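Local coordinates for protein nigritoxine (Vibrio nigripulchritudo, PDB 5M41) that is a bacterial toxin active against crustaceans and insects, built on a fold described as new, at residues A[38-43]-A[205-210]; A[48-53]-A[62-67]; A[76-81]-A[172-177]; A[84-89]-A[100-105]. One frame throughout, in Å; residues are numbered along the deposited sequence.

Contact 1: A[38-43]-A[205-210]; sequences QNLYQF and DVLPRS
S210 is the small bump of this contact, and the hollow it fills lies on helix 34-54 between L40 and F43. Helix 206-215 crosses that helix steeply. The two short segment axes come within 8.4 Å of each other and make an angle of 79°. The backbones are nearest at F43 and S210. L40 has CG anti to its backbone N (chi1 -174°), which sends its two methyls to different neighbours. CD1 of L40 meets CD2 of L207 at 3.8 Å, the two chains crossing obliquely. CD2 of L40 lies against CG1 of V206 at 4.0 Å. V206 CG1 also touches CE1 of Y41, at 4.1 Å, and these two side chains cross at about a right angle. The hydroxyl of Y41 is taken by N85, and L261 of helix 253-264 also packs on L40. CB of F43 comes to 3.3 Å from the backbone O of S210. The hydroxyl OG of S210 is anti to its own N (chi1 -177°) and fits in beside CG of L40, 3.5 Å away. It donates to the backbone O of L40 at 2.6 Å, in the carbonyl plane and on a lone pair. S210 OG is also hydrogen-bonded to Y257 OH of helix 253-264. All the touching residues are buried, so the bond ties a polar side chain to a helix carbonyl inside an otherwise largely apolar crossing and leaves neither oxygen without a partner.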
# COMPACT_ATOMS: atom_id res chain seq x y z
N GLN A 38 13.56 25.36 -22.52
CA GLN A 38 14.48 26.50 -22.53
C GLN A 38 15.11 26.70 -21.15
O GLN A 38 16.34 26.94 -21.03
CB GLN A 38 13.75 27.78 -22.98
CG GLN A 38 13.26 27.68 -24.42
CD GLN A 38 12.40 28.84 -24.87
OE1 GLN A 38 12.19 29.80 -24.14
NE2 GLN A 38 11.87 28.75 -26.08
N ASN A 39 14.28 26.63 -20.12
CA ASN A 39 14.75 26.77 -18.75
C ASN A 39 15.77 25.67 -18.43
O ASN A 39 16.78 25.92 -17.78
CB ASN A 39 13.59 26.62 -17.77
CG ASN A 39 12.70 27.85 -17.68
OD1 ASN A 39 11.65 27.81 -17.05
ND2 ASN A 39 13.07 28.91 -18.34
N LEU A 40 15.47 24.44 -18.84
CA LEU A 40 16.43 23.34 -18.66
C LEU A 40 17.79 23.71 -19.30
O LEU A 40 18.86 23.56 -18.67
CB LEU A 40 15.86 22.06 -19.30
CG LEU A 40 16.52 20.70 -19.18
CD1 LEU A 40 15.52 19.60 -19.60
CD2 LEU A 40 17.73 20.62 -20.12
N TYR A 41 17.76 24.14 -20.56
CA TYR A 41 19.02 24.50 -21.22
C TYR A 41 19.69 25.69 -20.52
O TYR A 41 20.91 25.72 -20.34
CB TYR A 41 18.81 24.78 -22.70
CG TYR A 41 19.16 23.56 -23.56
CD1 TYR A 41 20.49 23.15 -23.71
CD2 TYR A 41 18.17 22.81 -24.19
CE1 TYR A 41 20.81 22.04 -24.48
CE2 TYR A 41 18.49 21.70 -24.97
CZ TYR A 41 19.82 21.32 -25.11
OH TYR A 41 20.17 20.23 -25.90
N GLN A 42 18.85 26.65 -20.11
CA GLN A 42 19.33 27.85 -19.46
C GLN A 42 20.11 27.50 -18.20
O GLN A 42 21.18 28.06 -17.97
CB GLN A 42 18.16 28.76 -19.13
CG GLN A 42 18.54 30.06 -18.47
CD GLN A 42 18.60 31.17 -19.47
OE1 GLN A 42 19.09 30.99 -20.60
NE2 GLN A 42 18.10 32.33 -19.09
N PHE A 43 19.56 26.58 -17.38
CA PHE A 43 20.25 26.15 -16.16
C PHE A 43 21.55 25.40 -16.44
O PHE A 43 22.53 25.59 -15.70
CB PHE A 43 19.35 25.29 -15.27
CG PHE A 43 18.30 26.07 -14.50
CD1 PHE A 43 18.66 27.16 -13.70
CD2 PHE A 43 16.96 25.66 -14.52
CE1 PHE A 43 17.71 27.88 -12.98
CE2 PHE A 43 16.00 26.37 -13.79
CZ PHE A 43 16.37 27.48 -13.02
N ASP A 205 24.61 14.19 -20.46
CA ASP A 205 25.39 15.04 -19.56
C ASP A 205 24.79 16.44 -19.39
O ASP A 205 25.15 17.13 -18.47
CB ASP A 205 26.84 15.12 -20.00
CG ASP A 205 27.66 13.92 -19.50
OD1 ASP A 205 28.20 14.03 -18.38
OD2 ASP A 205 27.78 12.89 -20.21
N VAL A 206 23.88 16.84 -20.28
CA VAL A 206 23.18 18.13 -20.16
C VAL A 206 22.29 18.15 -18.92
O VAL A 206 22.24 19.14 -18.18
CB VAL A 206 22.29 18.44 -21.41
CG1 VAL A 206 21.52 19.74 -21.21
CG2 VAL A 206 23.13 18.53 -22.68
N LEU A 207 21.57 17.06 -18.69
CA LEU A 207 20.58 17.01 -17.60
C LEU A 207 21.18 17.24 -16.21
O LEU A 207 20.68 18.10 -15.47
CB LEU A 207 19.79 15.70 -17.67
CG LEU A 207 18.85 15.62 -18.88
CD1 LEU A 207 18.33 14.18 -19.12
CD2 LEU A 207 17.72 16.62 -18.67
N PRO A 208 22.24 16.47 -15.82
CA PRO A 208 22.87 16.73 -14.53
C PRO A 208 23.45 18.14 -14.41
O PRO A 208 23.44 18.72 -13.33
CB PRO A 208 24.03 15.69 -14.47
CG PRO A 208 24.20 15.16 -15.86
CD PRO A 208 22.85 15.32 -16.52
N ARG A 209 23.96 18.71 -15.50
CA ARG A 209 24.39 20.11 -15.45
C ARG A 209 23.23 21.05 -15.28
O ARG A 209 23.33 22.05 -14.57
CB ARG A 209 25.21 20.52 -16.69
CG ARG A 209 26.48 19.70 -16.81
CD ARG A 209 27.44 20.25 -17.86
NE ARG A 209 28.73 19.62 -17.65
CZ ARG A 209 29.31 18.79 -18.49
NH1 ARG A 209 28.74 18.47 -19.67
NH2 ARG A 209 30.47 18.26 -18.15
N SER A 210 22.12 20.74 -15.95
CA SER A 210 20.92 21.55 -15.79
C SER A 210 20.48 21.48 -14.32
O SER A 210 20.27 22.50 -13.69
CB SER A 210 19.82 21.07 -16.75
OG SER A 210 18.66 21.91 -16.63

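Contact 2: A[48-53]-A[62-67]; sequences VLSQIR and DAYNAL
Buried L49 and L67 make the tightly packed part of this contact, while partly exposed R53 lies more loosely over the ring of Y64. L49 has CG anti to its carbonyl carbon and an extended end. Its CD1 reaches the backbone of the other helix, 3.7 Å from Y64 N. The same methyl touches CD2 of L67 at 3.9 Å. Both methyls of L49 also meet CB of A63. CB of L49 lies in the plane of the Y64 ring, at its edge, 3.9 Å from CD1 of Y64. The two helices form an antiparallel helical hairpin: their short axes run 156° apart, 9.9 Å from each other at closest, and eight residues join the segments. M89 of strand 86-90 covers L49 and A63 from the sheet side. S50, also buried, brings OG to the edge of the Y64 ring, 3.1 Å from CE1 of Y64. The hydrogen bond of S50 OG with Y64 OH is weak, at 3.3 Å. The firmer partner of S50 OG is the backbone O of I46, one helical turn back. On the loose side, R53 bends at chi3 and brings its guanidinium over one face of the Y64 ring. CZ of R53 stands 4.9 Å from the centroid of the Y64 ring and only 11° off the normal, a cation-pi contact. The guanidinium is not stacked flat but tilted, its plane 66° from that of the ring.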
# COMPACT_ATOMS: atom_id res chain seq x y z
N VAL A 48 27.64 25.80 -16.58
CA VAL A 48 28.92 25.79 -17.29
C VAL A 48 29.61 27.16 -17.15
O VAL A 48 30.82 27.22 -16.93
CB VAL A 48 28.77 25.32 -18.76
CG1 VAL A 48 30.08 25.46 -19.54
CG2 VAL A 48 28.29 23.87 -18.79
N LEU A 49 28.84 28.24 -17.23
CA LEU A 49 29.40 29.55 -16.92
C LEU A 49 30.00 29.62 -15.51
O LEU A 49 31.09 30.18 -15.37
CB LEU A 49 28.38 30.68 -17.13
CG LEU A 49 27.77 30.83 -18.52
CD1 LEU A 49 26.75 31.96 -18.49
CD2 LEU A 49 28.82 31.11 -19.59
N SER A 50 29.34 29.05 -14.49
CA SER A 50 29.90 29.02 -13.13
C SER A 50 31.26 28.32 -13.11
O SER A 50 32.20 28.76 -12.45
CB SER A 50 28.99 28.32 -12.12
OG SER A 50 27.72 28.94 -12.10
N GLN A 51 31.35 27.22 -13.85
CA GLN A 51 32.59 26.48 -13.91
C GLN A 51 33.69 27.30 -14.62
O GLN A 51 34.84 27.34 -14.17
CB GLN A 51 32.39 25.10 -14.52
CG GLN A 51 33.64 24.23 -14.46
CD GLN A 51 33.44 22.84 -15.03
OE1 GLN A 51 34.41 22.07 -15.17
NE2 GLN A 51 32.21 22.50 -15.37
N ILE A 52 33.32 27.96 -15.72
CA ILE A 52 34.25 28.83 -16.43
C ILE A 52 34.74 29.95 -15.50
O ILE A 52 35.94 30.24 -15.44
CB ILE A 52 33.64 29.45 -17.71
CG1 ILE A 52 33.42 28.38 -18.79
CG2 ILE A 52 34.55 30.55 -18.27
CD1 ILE A 52 32.49 28.81 -19.89
N ARG A 53 33.80 30.56 -14.78
CA ARG A 53 34.12 31.67 -13.91
C ARG A 53 35.11 31.28 -12.82
O ARG A 53 36.16 31.91 -12.69
CB ARG A 53 32.85 32.27 -13.31
CG ARG A 53 33.10 33.54 -12.50
CD ARG A 53 31.87 34.41 -12.41
NE ARG A 53 30.78 33.79 -11.65
CZ ARG A 53 30.71 33.76 -10.32
NH1 ARG A 53 31.67 34.30 -9.58
NH2 ARG A 53 29.67 33.17 -9.72
N ASP A 62 29.76 38.82 -16.70
CA ASP A 62 29.03 39.40 -17.84
C ASP A 62 28.05 38.41 -18.46
O ASP A 62 26.85 38.64 -18.46
CB ASP A 62 29.99 39.96 -18.89
CG ASP A 62 30.84 41.10 -18.34
OD1 ASP A 62 30.30 41.96 -17.60
OD2 ASP A 62 32.05 41.12 -18.64
N ALA A 63 28.59 37.30 -18.95
CA ALA A 63 27.77 36.25 -19.54
C ALA A 63 26.73 35.78 -18.53
O ALA A 63 25.55 35.76 -18.84
CB ALA A 63 28.64 35.10 -20.00
N TYR A 64 27.19 35.45 -17.32
CA TYR A 64 26.34 35.09 -16.17
C TYR A 64 25.16 36.06 -15.99
O TYR A 64 24.01 35.66 -16.01
CB TYR A 64 27.22 35.05 -14.91
CG TYR A 64 26.84 34.04 -13.83
CD1 TYR A 64 27.02 32.66 -14.02
CD2 TYR A 64 26.35 34.47 -12.59
CE1 TYR A 64 26.69 31.75 -13.03
CE2 TYR A 64 26.03 33.57 -11.58
CZ TYR A 64 26.19 32.21 -11.80
OH TYR A 64 25.85 31.32 -10.79
N ASN A 65 25.45 37.35 -15.85
CA ASN A 65 24.42 38.38 -15.67
C ASN A 65 23.55 38.64 -16.88
O ASN A 65 22.36 38.89 -16.74
CB ASN A 65 25.05 39.71 -15.24
CG ASN A 65 25.68 39.65 -13.88
OD1 ASN A 65 26.83 40.06 -13.69
ND2 ASN A 65 24.94 39.12 -12.90
N ALA A 66 24.14 38.62 -18.07
CA ALA A 66 23.37 38.94 -19.27
C ALA A 66 22.40 37.81 -19.58
O ALA A 66 21.41 38.00 -20.28
CB ALA A 66 24.29 39.17 -20.45
N LEU A 67 22.72 36.64 -19.04
CA LEU A 67 21.87 35.45 -19.14
C LEU A 67 20.86 35.45 -18.00
O LEU A 67 19.67 35.38 -18.24
CB LEU A 67 22.73 34.19 -19.10
CG LEU A 67 22.10 32.85 -19.40
CD1 LEU A 67 22.09 32.59 -20.89
CD2 LEU A 67 22.89 31.77 -18.70

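Contact 3: A[76-81]-A[172-177]; sequences VDIYTY and INISEL
Three backbone hydrogen bonds join the two segments. I78 and I172 form an antiparallel hydrogen-bonded pair. I78 N donates to I172 O at 2.8 Å, and I172 N returns a nearly straight bond to I78 O, also 2.8 Å. A third bond runs from I174 N to V76 O, 2.9 Å long but more bent, at 136°. It comes just where strand 170-173 gives way to a 3-10 turn. D77 and N173 are the non-hydrogen-bonded pair between these bonds. Their side chains are bridged by a water that donates to D77 OD1 and accepts from N173 ND2, 2.7 Å from each.

The apolar contacts centre on I78. Its CG1 lies 3.6 Å from CB of I174, and its CG2 meets CD1 of L177 at a right-angle crossing. A chi1 of 62° wedges CG1 of I172 between its two backbone neighbours. CD1 of I172 is pressed to 3.4 Å from CG2 of T80, tighter than usual for two carbons.

Strand 170-173 is an outermost strand of a five-stranded antiparallel sheet, and strand 77-80 lies between it and strand 86-90. I174 packs on A63, A66 and L67 of helix 62-67, and L177 opens helix 177-191.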
# COMPACT_ATOMS: atom_id res chain seq x y z
N VAL A 76 25.90 40.50 -24.52
CA VAL A 76 26.94 39.47 -24.63
C VAL A 76 26.72 38.67 -25.92
O VAL A 76 25.69 37.99 -26.06
CB VAL A 76 26.95 38.55 -23.39
CG1 VAL A 76 27.99 37.45 -23.51
CG2 VAL A 76 27.21 39.35 -22.13
N ASP A 77 27.67 38.78 -26.84
CA ASP A 77 27.62 38.07 -28.12
C ASP A 77 27.91 36.58 -27.97
O ASP A 77 28.85 36.18 -27.26
CB ASP A 77 28.64 38.65 -29.12
CG ASP A 77 28.31 40.06 -29.58
OD1 ASP A 77 27.28 40.63 -29.17
OD2 ASP A 77 29.09 40.60 -30.37
N ILE A 78 27.13 35.77 -28.67
CA ILE A 78 27.33 34.32 -28.74
C ILE A 78 27.29 33.94 -30.21
O ILE A 78 26.49 34.49 -30.96
CB ILE A 78 26.18 33.55 -28.02
CG1 ILE A 78 26.22 33.79 -26.51
CG2 ILE A 78 26.25 32.06 -28.31
CD1 ILE A 78 27.49 33.34 -25.81
N TYR A 79 28.12 33.01 -30.65
CA TYR A 79 27.95 32.46 -31.99
C TYR A 79 27.18 31.14 -31.90
O TYR A 79 27.49 30.30 -31.05
CB TYR A 79 29.29 32.19 -32.68
CG TYR A 79 30.25 33.36 -32.75
CD1 TYR A 79 29.80 34.67 -32.86
CD2 TYR A 79 31.63 33.15 -32.75
CE1 TYR A 79 30.69 35.74 -32.93
CE2 TYR A 79 32.53 34.21 -32.82
CZ TYR A 79 32.05 35.50 -32.92
OH TYR A 79 32.91 36.58 -32.99
N THR A 80 26.23 30.95 -32.81
CA THR A 80 25.48 29.71 -32.88
C THR A 80 25.98 28.88 -34.05
O THR A 80 26.61 29.40 -34.97
CB THR A 80 23.97 29.96 -33.03
OG1 THR A 80 23.74 30.78 -34.18
CG2 THR A 80 23.43 30.65 -31.78
N TYR A 81 25.70 27.58 -33.99
CA TYR A 81 26.25 26.61 -34.91
C TYR A 81 25.15 25.66 -35.29
O TYR A 81 24.23 25.41 -34.49
CB TYR A 81 27.26 25.74 -34.17
CG TYR A 81 28.56 26.37 -33.72
CD1 TYR A 81 29.32 27.14 -34.59
CD2 TYR A 81 29.07 26.11 -32.46
CE1 TYR A 81 30.55 27.68 -34.20
CE2 TYR A 81 30.28 26.65 -32.04
CZ TYR A 81 31.01 27.42 -32.92
OH TYR A 81 32.21 27.94 -32.52
N ILE A 172 24.33 36.00 -32.00
CA ILE A 172 23.10 36.32 -31.28
C ILE A 172 23.49 36.91 -29.95
O ILE A 172 24.64 36.77 -29.51
CB ILE A 172 22.25 35.05 -31.00
CG1 ILE A 172 23.03 34.06 -30.11
CG2 ILE A 172 21.79 34.42 -32.30
CD1 ILE A 172 22.23 32.89 -29.56
N ASN A 173 22.56 37.61 -29.31
CA ASN A 173 22.71 37.92 -27.90
C ASN A 173 22.45 36.66 -27.05
O ASN A 173 21.62 35.80 -27.41
CB ASN A 173 21.77 39.05 -27.50
CG ASN A 173 22.07 39.57 -26.11
OD1 ASN A 173 21.21 39.53 -25.22
ND2 ASN A 173 23.30 40.03 -25.90
N ILE A 174 23.15 36.55 -25.92
CA ILE A 174 23.12 35.37 -25.09
C ILE A 174 21.71 35.06 -24.52
O ILE A 174 21.40 33.90 -24.26
CB ILE A 174 24.21 35.40 -23.96
CG1 ILE A 174 24.36 34.01 -23.33
CG2 ILE A 174 23.89 36.45 -22.89
CD1 ILE A 174 25.63 33.82 -22.51
N SER A 175 20.88 36.09 -24.37
CA SER A 175 19.50 35.93 -23.90
C SER A 175 18.66 35.10 -24.90
O SER A 175 17.59 34.62 -24.56
CB SER A 175 18.86 37.30 -23.69
OG SER A 175 18.80 37.99 -24.93
N GLU A 176 19.16 34.94 -26.12
CA GLU A 176 18.42 34.19 -27.14
C GLU A 176 18.91 32.73 -27.26
O GLU A 176 18.37 31.95 -28.03
CB GLU A 176 18.50 34.91 -28.51
CG GLU A 176 17.99 36.36 -28.51
CD GLU A 176 16.59 36.51 -27.91
OE1 GLU A 176 15.66 35.82 -28.41
OE2 GLU A 176 16.42 37.31 -26.95
N LEU A 177 19.91 32.37 -26.47
CA LEU A 177 20.65 31.13 -26.68
C LEU A 177 19.84 29.88 -26.32
O LEU A 177 19.81 28.92 -27.09
CB LEU A 177 21.99 31.16 -25.94
CG LEU A 177 22.90 29.93 -26.00
CD1 LEU A 177 23.28 29.53 -27.45
CD2 LEU A 177 24.14 30.13 -25.14
O HOH W 1 24.74 40.72 -28.12

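Contact 4: A[84-89]-A[100-105]; sequences TNMFFM and LVNLNS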
# COMPACT_ATOMS: atom_id res chain seq x y z
N THR A 84 24.29 20.43 -32.13
CA THR A 84 23.46 20.32 -30.93
C THR A 84 24.32 20.56 -29.68
O THR A 84 25.48 20.15 -29.64
CB THR A 84 22.79 18.95 -30.92
OG1 THR A 84 22.10 18.77 -32.17
CG2 THR A 84 21.83 18.81 -29.74
N ASN A 85 23.78 21.26 -28.68
CA ASN A 85 24.48 21.44 -27.39
C ASN A 85 25.71 22.35 -27.43
O ASN A 85 26.48 22.40 -26.46
CB ASN A 85 24.90 20.10 -26.80
CG ASN A 85 23.70 19.20 -26.48
OD1 ASN A 85 22.69 19.66 -25.92
ND2 ASN A 85 23.81 17.91 -26.81
N MET A 86 25.93 23.02 -28.55
CA MET A 86 27.19 23.76 -28.75
C MET A 86 26.98 25.17 -29.20
O MET A 86 26.02 25.49 -29.92
CB MET A 86 28.07 23.03 -29.78
CG MET A 86 28.49 21.63 -29.35
SD MET A 86 29.34 20.72 -30.66
CE MET A 86 30.71 21.85 -30.94
N PHE A 87 27.89 26.04 -28.75
CA PHE A 87 27.90 27.44 -29.14
C PHE A 87 29.29 27.99 -28.81
O PHE A 87 30.08 27.31 -28.18
CB PHE A 87 26.80 28.26 -28.40
CG PHE A 87 26.88 28.17 -26.89
CD1 PHE A 87 27.62 29.10 -26.15
CD2 PHE A 87 26.21 27.14 -26.21
CE1 PHE A 87 27.69 29.02 -24.76
CE2 PHE A 87 26.28 27.07 -24.80
CZ PHE A 87 27.00 28.01 -24.09
N PHE A 88 29.57 29.22 -29.26
CA PHE A 88 30.87 29.88 -29.01
C PHE A 88 30.70 31.19 -28.26
O PHE A 88 29.78 31.97 -28.55
CB PHE A 88 31.56 30.20 -30.34
CG PHE A 88 33.06 30.42 -30.24
CD1 PHE A 88 33.92 29.33 -30.08
CD2 PHE A 88 33.60 31.68 -30.36
CE1 PHE A 88 35.30 29.52 -30.00
CE2 PHE A 88 34.99 31.88 -30.28
CZ PHE A 88 35.83 30.79 -30.12
N MET A 89 31.60 31.43 -27.30
CA MET A 89 31.64 32.69 -26.59
C MET A 89 32.92 33.44 -26.99
O MET A 89 34.00 33.17 -26.47
CB MET A 89 31.60 32.45 -25.08
CG MET A 89 30.52 31.46 -24.66
SD MET A 89 30.56 31.23 -22.88
CE MET A 89 29.96 32.85 -22.43
N LEU A 100 34.66 27.57 -26.71
CA LEU A 100 33.75 26.64 -27.33
C LEU A 100 33.07 25.87 -26.22
O LEU A 100 33.75 25.26 -25.40
CB LEU A 100 34.52 25.66 -28.24
CG LEU A 100 33.67 24.51 -28.78
CD1 LEU A 100 32.60 25.04 -29.74
CD2 LEU A 100 34.58 23.52 -29.50
N VAL A 101 31.74 25.91 -26.18
CA VAL A 101 30.97 25.16 -25.18
C VAL A 101 30.29 23.93 -25.82
O VAL A 101 29.73 24.04 -26.93
CB VAL A 101 29.93 26.06 -24.48
CG1 VAL A 101 29.09 25.26 -23.48
CG2 VAL A 101 30.65 27.23 -23.76
N ASN A 102 30.39 22.78 -25.15
CA ASN A 102 29.64 21.57 -25.47
C ASN A 102 28.95 21.13 -24.18
O ASN A 102 29.56 20.50 -23.30
CB ASN A 102 30.56 20.44 -26.00
CG ASN A 102 29.79 19.16 -26.37
OD1 ASN A 102 28.56 19.07 -26.19
ND2 ASN A 102 30.52 18.16 -26.87
N LEU A 103 27.67 21.46 -24.07
CA LEU A 103 26.96 21.18 -22.83
C LEU A 103 26.83 19.70 -22.54
O LEU A 103 26.57 19.31 -21.40
CB LEU A 103 25.58 21.84 -22.84
CG LEU A 103 25.54 23.36 -23.00
CD1 LEU A 103 24.09 23.78 -23.23
CD2 LEU A 103 26.13 24.09 -21.79
N ASN A 104 27.02 18.86 -23.56
CA ASN A 104 26.87 17.40 -23.38
C ASN A 104 28.20 16.65 -23.28
O ASN A 104 28.22 15.42 -23.36
CB ASN A 104 26.02 16.79 -24.51
CG ASN A 104 25.38 15.47 -24.09
OD1 ASN A 104 24.91 15.36 -22.97
ND2 ASN A 104 25.37 14.48 -24.98
N SER A 105 29.32 17.36 -23.15
CA SER A 105 30.62 16.68 -23.05
C SER A 105 30.88 16.24 -21.62
O SER A 105 30.81 17.05 -20.72
CB SER A 105 31.76 17.59 -23.49
OG SER A 105 33.02 16.93 -23.34
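Strands 86-90 and 98-102 form a beta hairpin within an antiparallel sheet, and this contact covers most of the paired strands and runs on past their open end. F87 and V101 are the hydrogen-bonded pair. V101 N donates to F87 O at 3.0 Å, nearly along the C=O axis, and F87 N to V101 O at a longer 3.3 Å. Past the strand ends, L103 N continues the ladder to N85 O at 2.8 Å. A chi1 of 56° tucks the F87 ring back over its own backbone. This lays the ring alongside V101, whose CB sits over one face, 3.7 Å from the F87 centroid, in a CH-pi contact. M86 and L100 share the other sheet face, with CE of M86 3.9 Å from CD1 of L100. N102 OD1 accepts from N104 N at 3.1 Å, an Asx turn within the type I turn from N102 to S105. CB of N104 lies 3.4 Å from ND2 of N85. The amides bond outward: N85 to L202 and helix 34-54, N104 to D205 and T201, N102 to S126 O and N130. The buried asparagines are thus satisfied by surrounding helices and loops, while the strands themselves meet through backbone bonds and apolar side chains.

All four contacts lie in the N-terminal part of the chain, on one side of its centre, with their own centres 12 to 17 Å apart. Contact 1 spans the longest stretch of sequence, and the other three fall between its two segments. Contact 2 closes before contact 3 opens, and contact 4 lies within the span of contact 3. Helix 34-54 serves contacts 1 and 2. Contacts 3 and 4 share the five-stranded sheet, where Y79 N bonds to F88 O. Helix 34-54 meets the sheet where L49 packs on M89. Helix 206-215 meets the turn after strand 98-102, where R209 bonds to S105 O. Residues distant in sequence thus build one helix-and-sheet region.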